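Local atomic coordinates of molybdopterin biosynthesis protein MoaB (Sulfolobus tokodaii, PDB entry 3IWT), a protein that probably binds molybdopterin or its precursor and takes part in molybdenum cofactor biosynthesis, as a member of the MogA/MoaB family. Residues Ile21-Ser26 with Ile85-Gly90; Glu112-Val117 with Ala137-Ile142; Gly42-Gln47 with Ala156-Leu161; Ile67-Ala72 with Val100-Lys105. All coordinates share one frame; numbering follows the deposited sequence. Where two conformers were deposited one is given.

Contact 1 (Ile21-Ser26 with Ile85-Gly90); sequences ITISTS and IISTGG
Three backbone hydrogen bonds zip Ile21-Ile23 to Ile86-Thr88: Ile21 N donates to Ile86 O, Thr88 N to Ile21 O, and Ile23 N to Thr88 O, the last nearly straight at 173° and 2.9 Å. These are neighbouring parallel strands, 22° apart, in the central sheet of the MogA/MoaB fold, running in the order 55-62, 17-23, 84-88. Ile21 O also receives a CA-H...O contact from Ser87 CA at 3.1 Å. Thr22 and Thr88 pair side by side on the face under helices 40-51 and 154-176, with Thr22 OG1 3.6 Å from Thr88 CG2. Their hydroxyls serve other partners: Thr22 OG1 bonds to Asp39 and Thr88 OG1 to the carbonyl of Pro151. The sheet face of Ile21 and Ser87 lies against Phe73 of helix 66-77. There Ile21, its CG1 anti to the carbonyl carbon, sends CD1 obliquely across to Ile85 CG2 at 3.8 Å. Beyond Ile23 the chain turns off, Ser24 becoming the N-cap of helix 25-32. At Gly89 (phi 118°) a CB would clash with Ile23 O; instead Gly89 CA stands 3.6 Å from that oxygen, its C-H aimed at it.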
loop_
_atom_site.group_PDB
_atom_site.type_symbol
_atom_site.label_atom_id
_atom_site.label_comp_id
_atom_site.label_asym_id
_atom_site.label_seq_id
_atom_site.Cartn_x
_atom_site.Cartn_y
_atom_site.Cartn_z
ATOM N N ILE A 21 -9.681 -24.349 11.534
ATOM C CA ILE A 21 -10.198 -23.274 12.388
ATOM C C ILE A 21 -11.588 -22.853 11.932
ATOM O O ILE A 21 -11.791 -22.458 10.773
ATOM C CB ILE A 21 -9.261 -22.048 12.412
ATOM C CG1 ILE A 21 -7.843 -22.431 12.845
ATOM C CG2 ILE A 21 -9.834 -20.912 13.321
ATOM C CD1 ILE A 21 -6.836 -21.262 12.728
ATOM N N THR A 22 -12.559 -22.925 12.827
ATOM C CA THR A 22 -13.916 -22.496 12.474
ATOM C C THR A 22 -14.141 -21.122 13.072
ATOM O O THR A 22 -13.921 -20.931 14.254
ATOM C CB THR A 22 -14.972 -23.522 12.943
ATOM O OG1 THR A 22 -14.783 -24.722 12.199
ATOM C CG2 THR A 22 -16.406 -22.989 12.732
ATOM N N ILE A 23 -14.557 -20.170 12.228
ATOM C CA ILE A 23 -14.812 -18.793 12.659
ATOM C C ILE A 23 -16.323 -18.548 12.579
ATOM O O ILE A 23 -16.889 -18.349 11.494
ATOM C CB ILE A 23 -14.020 -17.779 11.806
ATOM C CG1 ILE A 23 -12.534 -18.142 11.809
ATOM C CG2 ILE A 23 -14.232 -16.385 12.315
ATOM C CD1 ILE A 23 -11.662 -17.329 10.857
ATOM N N SER A 24 -16.977 -18.614 13.738
ATOM C CA SER A 24 -18.448 -18.539 13.850
ATOM C C SER A 24 -18.841 -18.027 15.230
ATOM O O SER A 24 -18.649 -18.723 16.240
ATOM C CB SER A 24 -19.084 -19.915 13.631
ATOM O OG SER A 24 -20.496 -19.887 13.865
ATOM N N THR A 25 -19.426 -16.838 15.268
ATOM C CA THR A 25 -19.833 -16.228 16.535
ATOM C C THR A 25 -20.956 -17.047 17.192
ATOM O O THR A 25 -20.868 -17.364 18.378
ATOM C CB THR A 25 -20.238 -14.757 16.335
ATOM O OG1 THR A 25 -19.102 -14.021 15.857
ATOM C CG2 THR A 25 -20.724 -14.115 17.641
ATOM N N SER A 26 -21.968 -17.435 16.414
ATOM C CA SER A 26 -23.103 -18.208 16.969
ATOM C C SER A 26 -22.616 -19.494 17.627
ATOM O O SER A 26 -22.966 -19.776 18.769
ATOM C CB SER A 26 -24.152 -18.516 15.910
ATOM O OG SER A 26 -23.620 -19.247 14.816
ATOM N N ILE A 85 -2.982 -24.757 7.288
ATOM C CA ILE A 85 -4.077 -24.266 8.111
ATOM C C ILE A 85 -5.231 -23.927 7.172
ATOM O O ILE A 85 -5.035 -23.207 6.190
ATOM C CB ILE A 85 -3.687 -23.002 8.910
ATOM C CG1 ILE A 85 -2.499 -23.287 9.843
ATOM C CG2 ILE A 85 -4.921 -22.456 9.697
ATOM C CD1 ILE A 85 -1.780 -22.035 10.429
ATOM N N ILE A 86 -6.422 -24.419 7.507
ATOM C CA ILE A 86 -7.636 -24.096 6.774
ATOM C C ILE A 86 -8.663 -23.521 7.741
ATOM O O ILE A 86 -8.991 -24.123 8.778
ATOM C CB ILE A 86 -8.226 -25.324 6.049
ATOM C CG1 ILE A 86 -7.202 -25.967 5.095
ATOM C CG2 ILE A 86 -9.537 -24.930 5.278
ATOM C CD1 ILE A 86 -7.743 -27.215 4.347
ATOM N N SER A 87 -9.161 -22.332 7.417
ATOM C CA SER A 87 -10.241 -21.760 8.204
ATOM C C SER A 87 -11.512 -21.711 7.394
ATOM O O SER A 87 -11.481 -21.587 6.159
ATOM C CB SER A 87 -9.887 -20.367 8.756
ATOM O OG SER A 87 -9.752 -19.402 7.711
ATOM N N THR A 88 -12.640 -21.768 8.093
ATOM C CA THR A 88 -13.936 -21.582 7.476
ATOM C C THR A 88 -14.712 -20.513 8.230
ATOM O O THR A 88 -14.906 -20.633 9.432
ATOM C CB THR A 88 -14.761 -22.895 7.435
ATOM O OG1 THR A 88 -16.116 -22.634 6.998
ATOM C CG2 THR A 88 -14.790 -23.629 8.784
ATOM N N GLY A 89 -15.162 -19.496 7.495
ATOM C CA GLY A 89 -15.981 -18.408 8.020
ATOM C C GLY A 89 -15.375 -17.016 7.926
ATOM O O GLY A 89 -14.157 -16.828 8.063
ATOM N N GLY A 90 -16.246 -16.052 7.649
ATOM C CA GLY A 90 -15.929 -14.637 7.755
ATOM C C GLY A 90 -15.197 -14.005 6.596
ATOM O O GLY A 90 -14.487 -13.006 6.801
#

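Contact 2 (Glu112-Val117 with Ala137-Ile142); sequences EGFSDV and ASAGII
Phe114 stands with CG anti to its backbone N (chi1 -178°) and the ring turned roughly perpendicular to the CA-CB-CG plane (chi2 86°), which drops the side chain from helix 112-123 onto the start of strand 138-142. The methyl of Ala139 meets the root of this side chain: Ala139 CB is 3.6 Å from Phe114 CG, and equally near Phe114 CB, approaching the ring obliquely. Farther out, the CD2 side of the ring runs along the strand backbone, with Phe114 CD2 3.6 Å from Ser138 C. Ala137 sits beyond, its carbonyl oxygen near the ring plane at the edge and its CB 4.3 Å from Phe114 CE2. The same ring has two edge-to-face partners, Tyr148 of this chain and Tyr133 of a second subunit, so Phe114 ties helix, sheet and subunit interface together. The beginning of helix 112-123 thus packs at the start of strand 138-142, which pairs antiparallel with 145-150 in the mixed sheet of the probable molybdopterin-binding domain. In one of its two conformers, Ser115 has OG between backbone N and carbonyl carbon (chi1 50°); its CA and CB meet Ala137 O, Ser115 CA making a CA-H...O contact of 3.4 Å. Two waters stitch the backbones. One donates to both Ser115 O and Ala137 O; the other accepts from Ala139 N at 3.1 Å and, weakly, from Ser115 N. Ser138 CB points away from the helix, and its hydroxyl bonds to the carbonyl of Lys136.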
loop_
_atom_site.group_PDB
_atom_site.type_symbol
_atom_site.label_atom_id
_atom_site.label_comp_id
_atom_site.label_asym_id
_atom_site.label_seq_id
_atom_site.Cartn_x
_atom_site.Cartn_y
_atom_site.Cartn_z
ATOM N N GLU A 112 -1.865 -15.143 -4.776
ATOM C CA GLU A 112 -2.751 -14.113 -5.270
ATOM C C GLU A 112 -3.905 -14.721 -6.067
ATOM O O GLU A 112 -5.078 -14.318 -5.902
ATOM C CB GLU A 112 -1.962 -13.116 -6.145
ATOM C CG GLU A 112 -0.778 -12.435 -5.402
ATOM C CD GLU A 112 0.059 -11.517 -6.292
ATOM O OE1 GLU A 112 -0.214 -11.394 -7.504
ATOM O OE2 GLU A 112 1.000 -10.892 -5.766
ATOM N N GLY A 113 -3.571 -15.706 -6.903
ATOM C CA GLY A 113 -4.533 -16.340 -7.796
ATOM C C GLY A 113 -5.569 -17.231 -7.134
ATOM O O GLY A 113 -6.571 -17.577 -7.761
ATOM N N PHE A 114 -5.370 -17.628 -5.879
ATOM C CA PHE A 114 -6.379 -18.445 -5.231
ATOM C C PHE A 114 -7.734 -17.722 -5.189
ATOM O O PHE A 114 -8.755 -18.350 -5.397
ATOM C CB PHE A 114 -5.991 -18.888 -3.804
ATOM C CG PHE A 114 -7.037 -19.766 -3.162
ATOM C CD1 PHE A 114 -7.049 -21.145 -3.374
ATOM C CD2 PHE A 114 -8.027 -19.202 -2.369
ATOM C CE1 PHE A 114 -8.029 -21.924 -2.810
ATOM C CE2 PHE A 114 -9.007 -19.981 -1.810
ATOM C CZ PHE A 114 -9.015 -21.334 -2.025
ATOM N N SER A 115 -7.731 -16.424 -4.876
ATOM C CA SER A 115 -8.977 -15.667 -4.750
ATOM C C SER A 115 -9.811 -15.662 -6.053
ATOM O O SER A 115 -11.001 -15.991 -6.035
ATOM C CB SER A 115 -8.716 -14.237 -4.251
ATOM O OG SER A 115 -7.702 -13.604 -5.005
ATOM N N ASP A 116 -9.202 -15.298 -7.175
ATOM C CA ASP A 116 -9.952 -15.277 -8.440
ATOM C C ASP A 116 -10.292 -16.652 -9.017
ATOM O O ASP A 116 -11.376 -16.853 -9.593
ATOM C CB ASP A 116 -9.281 -14.344 -9.486
ATOM C CG ASP A 116 -7.819 -14.632 -9.684
ATOM O OD1 ASP A 116 -7.029 -14.106 -8.873
ATOM O OD2 ASP A 116 -7.460 -15.381 -10.634
ATOM N N VAL A 117 -9.385 -17.621 -8.868
ATOM C CA VAL A 117 -9.676 -18.976 -9.325
ATOM C C VAL A 117 -10.802 -19.622 -8.488
ATOM O O VAL A 117 -11.651 -20.328 -9.034
ATOM C CB VAL A 117 -8.425 -19.853 -9.391
ATOM C CG1 VAL A 117 -8.807 -21.289 -9.838
ATOM C CG2 VAL A 117 -7.403 -19.237 -10.346
ATOM N N ALA A 137 -12.461 -15.245 -0.136
ATOM C CA ALA A 137 -11.674 -16.433 0.153
ATOM C C ALA A 137 -10.274 -16.259 -0.451
ATOM O O ALA A 137 -10.131 -15.790 -1.574
ATOM C CB ALA A 137 -12.368 -17.703 -0.373
ATOM N N SER A 138 -9.249 -16.576 0.353
ATOM C CA SER A 138 -7.855 -16.236 0.058
ATOM C C SER A 138 -6.928 -17.337 0.545
ATOM O O SER A 138 -7.333 -18.180 1.351
ATOM C CB SER A 138 -7.482 -14.920 0.747
ATOM O OG SER A 138 -8.245 -13.832 0.262
ATOM N N ALA A 139 -5.701 -17.344 0.029
ATOM C CA ALA A 139 -4.651 -18.290 0.441
ATOM C C ALA A 139 -3.301 -17.544 0.497
ATOM O O ALA A 139 -3.113 -16.503 -0.160
ATOM C CB ALA A 139 -4.582 -19.530 -0.523
ATOM N N GLY A 140 -2.393 -18.068 1.321
ATOM C CA GLY A 140 -1.087 -17.492 1.490
ATOM C C GLY A 140 -0.109 -18.451 2.133
ATOM O O GLY A 140 -0.439 -19.611 2.430
ATOM N N ILE A 141 1.102 -17.948 2.333
ATOM C CA ILE A 141 2.222 -18.727 2.831
ATOM C C ILE A 141 2.783 -17.943 4.026
ATOM O O ILE A 141 2.982 -16.721 3.927
ATOM C CB ILE A 141 3.336 -18.868 1.731
ATOM C CG1 ILE A 141 2.815 -19.607 0.483
ATOM C CG2 ILE A 141 4.577 -19.565 2.291
ATOM C CD1 ILE A 141 3.472 -19.151 -0.831
ATOM N N ILE A 142 2.949 -18.624 5.160
ATOM C CA ILE A 142 3.653 -18.051 6.323
ATOM C C ILE A 142 4.692 -19.054 6.776
ATOM O O ILE A 142 4.351 -20.152 7.138
ATOM C CB ILE A 142 2.709 -17.752 7.510
ATOM C CG1 ILE A 142 1.601 -16.808 7.071
ATOM C CG2 ILE A 142 3.521 -17.141 8.706
ATOM C CD1 ILE A 142 0.500 -16.581 8.073
HETATM O O HOH W 1 -12.239 -15.669 -3.514
HETATM O O HOH W 2 -5.541 -15.536 -2.461
#

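Contact 3 (Gly42-Gln47 with Ala156-Leu161); sequences GDIIKQ and AVKLAL
Val157 and Leu161, one turn apart on helix 154-176, present two branched bumps to helix 40-51, and Ile45 fits against both. The CG1 methylene of Ile45, anti to the carbonyl carbon (chi1 -66°), sits over the hollow between the two bumps, touching Val157 CG1 and Leu161 CD1, with Ile45 CG1 3.8 Å from Leu161 CD1. Both neighbours cross the Ile45 side chain at about a right angle. Val157 reaches it with CG1, the branch anti to its backbone N, so that its methyl lies against the CG1-CD1 arm of Ile45. Leu161 CD1 goes deeper, settling 3.6 Å from Ile45 CA, against the helix backbone itself. The segments run almost side by side, 23° apart in direction with axes 9.4 Å from each other, both packed on one face of the central sheet of this alpha/beta fold; their facing surfaces bury 241 Å² in all, with no hydrogen bond across. Beneath them is strand 84-88: Ile86 touches Ile45 and Leu161, while Thr88 touches Ile45 and Val157, so side chains from both helices meet the same strand. Farther from the sheet, Ile44 closes the groove. Its CG2 methyl is 4.2 Å from Lys158 CB and 4.4 Å from Val157 CG1, a looser fit than that of Ile45. Lys158 contributes the aliphatic root of its chain.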
loop_
_atom_site.group_PDB
_atom_site.type_symbol
_atom_site.label_atom_id
_atom_site.label_comp_id
_atom_site.label_asym_id
_atom_site.label_seq_id
_atom_site.Cartn_x
_atom_site.Cartn_y
_atom_site.Cartn_z
ATOM N N GLY A 42 -16.654 -27.326 9.235
ATOM C CA GLY A 42 -15.429 -27.894 9.832
ATOM C C GLY A 42 -15.405 -29.403 9.664
ATOM O O GLY A 42 -14.359 -29.992 9.368
ATOM N N ASP A 43 -16.562 -30.026 9.876
ATOM C CA ASP A 43 -16.727 -31.482 9.735
ATOM C C ASP A 43 -16.432 -31.961 8.322
ATOM O O ASP A 43 -15.746 -32.955 8.141
ATOM C CB ASP A 43 -18.147 -31.905 10.135
ATOM C CG ASP A 43 -18.365 -31.868 11.648
ATOM O OD1 ASP A 43 -17.421 -31.548 12.398
ATOM O OD2 ASP A 43 -19.495 -32.137 12.089
ATOM N N ILE A 44 -16.926 -31.234 7.329
ATOM C CA ILE A 44 -16.650 -31.538 5.918
ATOM C C ILE A 44 -15.152 -31.473 5.602
ATOM O O ILE A 44 -14.625 -32.345 4.920
ATOM C CB ILE A 44 -17.449 -30.580 4.955
ATOM C CG1 ILE A 44 -18.905 -31.012 4.854
ATOM C CG2 ILE A 44 -16.848 -30.559 3.538
ATOM C CD1 ILE A 44 -19.819 -29.974 4.187
ATOM N N ILE A 45 -14.474 -30.440 6.109
ATOM C CA ILE A 45 -13.046 -30.261 5.879
ATOM C C ILE A 45 -12.277 -31.443 6.475
ATOM O O ILE A 45 -11.464 -32.055 5.795
ATOM C CB ILE A 45 -12.545 -28.931 6.478
ATOM C CG1 ILE A 45 -13.168 -27.743 5.723
ATOM C CG2 ILE A 45 -11.003 -28.859 6.471
ATOM C CD1 ILE A 45 -12.892 -26.369 6.376
ATOM N N LYS A 46 -12.578 -31.792 7.718
ATOM C CA LYS A 46 -11.915 -32.919 8.380
ATOM C C LYS A 46 -12.114 -34.236 7.637
ATOM O O LYS A 46 -11.143 -34.948 7.354
ATOM C CB LYS A 46 -12.419 -33.047 9.814
ATOM C CG LYS A 46 -12.023 -31.895 10.722
ATOM C CD LYS A 46 -12.874 -31.887 11.979
ATOM C CE LYS A 46 -12.422 -30.782 12.923
ATOM N NZ LYS A 46 -13.205 -30.784 14.192
ATOM N N GLN A 47 -13.379 -34.520 7.314
ATOM C CA GLN A 47 -13.817 -35.749 6.632
ATOM C C GLN A 47 -13.069 -35.910 5.291
ATOM O O GLN A 47 -12.496 -36.972 5.011
ATOM C CB GLN A 47 -15.325 -35.620 6.348
ATOM C CG GLN A 47 -16.244 -36.736 6.816
ATOM C CD GLN A 47 -17.539 -36.759 6.003
ATOM O OE1 GLN A 47 -18.270 -35.764 5.955
ATOM N NE2 GLN A 47 -17.801 -37.871 5.329
ATOM N N ALA A 156 -19.392 -24.196 -0.273
ATOM C CA ALA A 156 -18.188 -23.458 -0.670
ATOM C C ALA A 156 -16.908 -24.163 -0.217
ATOM O O ALA A 156 -15.912 -24.251 -0.951
ATOM C CB ALA A 156 -18.228 -21.996 -0.108
ATOM N N VAL A 157 -16.914 -24.629 1.023
ATOM C CA VAL A 157 -15.784 -25.319 1.579
ATOM C C VAL A 157 -15.508 -26.613 0.816
ATOM O O VAL A 157 -14.368 -26.905 0.443
ATOM C CB VAL A 157 -16.015 -25.556 3.092
ATOM C CG1 VAL A 157 -15.081 -26.546 3.615
ATOM C CG2 VAL A 157 -15.908 -24.223 3.888
ATOM N N LYS A 158 -16.567 -27.361 0.545
ATOM C CA LYS A 158 -16.467 -28.593 -0.233
ATOM C C LYS A 158 -15.856 -28.290 -1.610
ATOM O O LYS A 158 -14.952 -28.992 -2.060
ATOM C CB LYS A 158 -17.841 -29.233 -0.349
ATOM C CG LYS A 158 -17.869 -30.607 -0.954
ATOM C CD LYS A 158 -19.279 -31.110 -1.168
ATOM C CE LYS A 158 -19.972 -31.509 0.114
ATOM N NZ LYS A 158 -21.113 -32.464 -0.186
ATOM N N LEU A 159 -16.344 -27.239 -2.264
ATOM C CA LEU A 159 -15.844 -26.837 -3.573
ATOM C C LEU A 159 -14.365 -26.492 -3.550
ATOM O O LEU A 159 -13.630 -26.908 -4.433
ATOM C CB LEU A 159 -16.619 -25.611 -4.072
ATOM C CG LEU A 159 -16.359 -25.135 -5.515
ATOM C CD1 LEU A 159 -16.811 -26.199 -6.527
ATOM C CD2 LEU A 159 -17.055 -23.807 -5.769
ATOM N N ALA A 160 -13.940 -25.690 -2.563
ATOM C CA ALA A 160 -12.554 -25.280 -2.427
ATOM C C ALA A 160 -11.672 -26.499 -2.227
ATOM O O ALA A 160 -10.651 -26.638 -2.890
ATOM C CB ALA A 160 -12.396 -24.295 -1.242
ATOM N N LEU A 161 -12.079 -27.399 -1.332
ATOM C CA LEU A 161 -11.289 -28.607 -1.084
ATOM C C LEU A 161 -11.116 -29.521 -2.298
ATOM O O LEU A 161 -9.998 -29.929 -2.629
ATOM C CB LEU A 161 -11.890 -29.403 0.065
ATOM C CG LEU A 161 -11.568 -28.894 1.468
ATOM C CD1 LEU A 161 -12.637 -29.452 2.420
ATOM C CD2 LEU A 161 -10.148 -29.328 1.870
#

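Contact 4 (Ile67-Ala72 with Val100-Lys105); sequences IKILKA and VETIRK
Helix 66-77 and the short helix 99-103 come closest at Leu70 and Ile103, whose CA atoms are 7.2 Å apart. Four side chains bridge the difference, Ile69 and Leu70 from one helix against Thr102 and Ile103 from the other. Thr102 turns its methyl inward: with OG1 beside the backbone N (chi1 -60°) and CG2 anti to it, Thr102 CG2 lies 3.6 Å from Leu70 CD2 and 3.9 Å from Ile69 CG2. Ile103 folds its chain (chi2 -61°) so that CD1 swings back toward the opposite helix, coming 3.9 Å from Ile69 CG2 and 4.1 Å from Leu70 CD2. Ile69 crosses both Thr102 and Ile103 obliquely, its CG2 touched by both. Helix 66-77 packs on the parallel sheet of this alpha/beta fold, where Ile69 also meets Ile23 and Val62; helix 99-103 follows the loop after strand 84-88. Leu106 of a neighbouring subunit also packs on Leu70, so the cluster extends into the assembly. The side chains meet through carbon atoms, while the Thr102 hydroxyl bonds to the carbonyl of Ile98, just before helix 99-103. The two helices are therefore joined by apolar packing, with the polar group of Thr102 satisfied locally.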
loop_
_atom_site.group_PDB
_atom_site.type_symbol
_atom_site.label_atom_id
_atom_site.label_comp_id
_atom_site.label_asym_id
_atom_site.label_seq_id
_atom_site.Cartn_x
_atom_site.Cartn_y
_atom_site.Cartn_z
ATOM N N ILE A 67 -8.713 -10.269 17.800
ATOM C CA ILE A 67 -7.722 -10.849 18.715
ATOM C C ILE A 67 -7.880 -12.353 18.826
ATOM O O ILE A 67 -6.893 -13.087 18.793
ATOM C CB ILE A 67 -7.784 -10.227 20.136
ATOM C CG1 ILE A 67 -7.466 -8.731 20.095
ATOM C CG2 ILE A 67 -6.801 -10.924 21.079
ATOM C CD1 ILE A 67 -6.104 -8.418 19.592
ATOM N N LYS A 68 -9.120 -12.822 18.963
ATOM C CA LYS A 68 -9.376 -14.259 19.047
ATOM C C LYS A 68 -8.991 -15.016 17.776
ATOM O O LYS A 68 -8.508 -16.139 17.841
ATOM C CB LYS A 68 -10.826 -14.537 19.451
ATOM C CG LYS A 68 -11.111 -14.178 20.925
ATOM C CD LYS A 68 -12.543 -14.481 21.262
ATOM C CE LYS A 68 -12.800 -14.609 22.725
ATOM N NZ LYS A 68 -12.405 -13.471 23.516
ATOM N N ILE A 69 -9.178 -14.378 16.626
ATOM C CA ILE A 69 -8.836 -14.978 15.347
ATOM C C ILE A 69 -7.313 -15.018 15.199
ATOM O O ILE A 69 -6.746 -16.060 14.843
ATOM C CB ILE A 69 -9.473 -14.192 14.173
ATOM C CG1 ILE A 69 -10.982 -14.462 14.065
ATOM C CG2 ILE A 69 -8.784 -14.534 12.846
ATOM C CD1 ILE A 69 -11.683 -13.472 13.070
ATOM N N LEU A 70 -6.636 -13.922 15.556
ATOM C CA LEU A 70 -5.169 -13.920 15.553
ATOM C C LEU A 70 -4.585 -15.012 16.457
ATOM O O LEU A 70 -3.685 -15.741 16.053
ATOM C CB LEU A 70 -4.613 -12.552 15.982
ATOM C CG LEU A 70 -4.812 -11.334 15.079
ATOM C CD1 LEU A 70 -4.442 -10.010 15.837
ATOM C CD2 LEU A 70 -4.005 -11.506 13.765
ATOM N N LYS A 71 -5.102 -15.132 17.676
ATOM C CA LYS A 71 -4.631 -16.154 18.607
ATOM C C LYS A 71 -4.848 -17.577 18.069
ATOM O O LYS A 71 -3.973 -18.419 18.214
ATOM C CB LYS A 71 -5.328 -16.042 19.952
ATOM C CG LYS A 71 -4.758 -17.030 20.938
ATOM C CD LYS A 71 -5.680 -17.324 22.096
ATOM C CE LYS A 71 -5.130 -18.518 22.980
ATOM N NZ LYS A 71 -3.632 -18.528 23.070
ATOM N N ALA A 72 -6.003 -17.843 17.462
ATOM C CA ALA A 72 -6.264 -19.164 16.840
ATOM C C ALA A 72 -5.226 -19.486 15.753
ATOM O O ALA A 72 -4.683 -20.570 15.710
ATOM C CB ALA A 72 -7.687 -19.239 16.262
ATOM N N VAL A 100 -10.369 -12.159 6.490
ATOM C CA VAL A 100 -9.387 -11.803 5.448
ATOM C C VAL A 100 -8.580 -10.568 5.836
ATOM O O VAL A 100 -7.374 -10.534 5.683
ATOM C CB VAL A 100 -10.063 -11.628 4.054
ATOM C CG1 VAL A 100 -9.048 -11.188 3.008
ATOM C CG2 VAL A 100 -10.734 -12.968 3.642
ATOM N N GLU A 101 -9.259 -9.579 6.379
ATOM C CA GLU A 101 -8.638 -8.345 6.780
ATOM C C GLU A 101 -7.717 -8.565 7.979
ATOM O O GLU A 101 -6.744 -7.830 8.182
ATOM C CB GLU A 101 -9.709 -7.333 7.155
ATOM C CG GLU A 101 -10.585 -6.878 5.996
ATOM C CD GLU A 101 -11.506 -7.960 5.441
ATOM O OE1 GLU A 101 -12.057 -8.812 6.215
ATOM O OE2 GLU A 101 -11.670 -7.949 4.191
ATOM N N THR A 102 -8.023 -9.572 8.791
ATOM C CA THR A 102 -7.211 -9.902 9.937
ATOM C C THR A 102 -5.958 -10.722 9.533
ATOM O O THR A 102 -4.846 -10.422 9.979
ATOM C CB THR A 102 -8.043 -10.669 10.995
ATOM O OG1 THR A 102 -9.136 -9.844 11.403
ATOM C CG2 THR A 102 -7.186 -11.049 12.193
ATOM N N ILE A 103 -6.136 -11.762 8.719
ATOM C CA ILE A 103 -5.059 -12.722 8.474
ATOM C C ILE A 103 -4.222 -12.472 7.232
ATOM O O ILE A 103 -3.018 -12.756 7.217
ATOM C CB ILE A 103 -5.622 -14.180 8.488
ATOM C CG1 ILE A 103 -6.252 -14.454 9.860
ATOM C CG2 ILE A 103 -4.557 -15.229 8.101
ATOM C CD1 ILE A 103 -5.312 -14.362 11.065
ATOM N N ARG A 104 -4.846 -11.946 6.174
ATOM C CA ARG A 104 -4.168 -11.840 4.893
ATOM C C ARG A 104 -2.922 -10.998 4.999
ATOM O O ARG A 104 -1.929 -11.256 4.323
ATOM C CB ARG A 104 -5.131 -11.302 3.792
ATOM C CG ARG A 104 -4.534 -11.292 2.402
ATOM C CD ARG A 104 -5.623 -11.041 1.368
ATOM N NE ARG A 104 -6.217 -9.748 1.614
ATOM C CZ ARG A 104 -7.274 -9.294 0.928
ATOM N NH1 ARG A 104 -7.821 -10.028 -0.007
ATOM N NH2 ARG A 104 -7.759 -8.107 1.191
ATOM N N LYS A 105 -2.949 -10.032 5.911
ATOM C CA LYS A 105 -1.845 -9.149 6.163
ATOM C C LYS A 105 -0.599 -9.862 6.659
ATOM O O LYS A 105 0.524 -9.365 6.434
ATOM C CB LYS A 105 -2.231 -8.084 7.229
ATOM C CG LYS A 105 -2.891 -6.918 6.644
ATOM C CD LYS A 105 -3.229 -5.869 7.677
ATOM C CE LYS A 105 -4.740 -5.572 7.691
ATOM N NZ LYS A 105 -5.182 -5.314 9.148
#

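How the contacts relate
Contact 1 is the hub: its centre lies about 7 Å from that of the chain, with contact 3 against one face of its strands and contact 4 against the other. Those two touch contact 1, at about 12 and 11 Å between centres, but not each other, their centres being about 20 Å apart. Contact 2 sits toward the other end of the same mixed sheet, about 16 Å from contact 1, and touches contact 4 where Ser138 packs on Arg104 and Val100. Along the chain, contact 1 interleaves with both 3 and 4, contact 2 follows 1 and 4, and contact 3 spans contacts 2 and 4. Together they build a three-layered alpha/beta domain, with contacts 2 and 4 reaching neighbouring subunits.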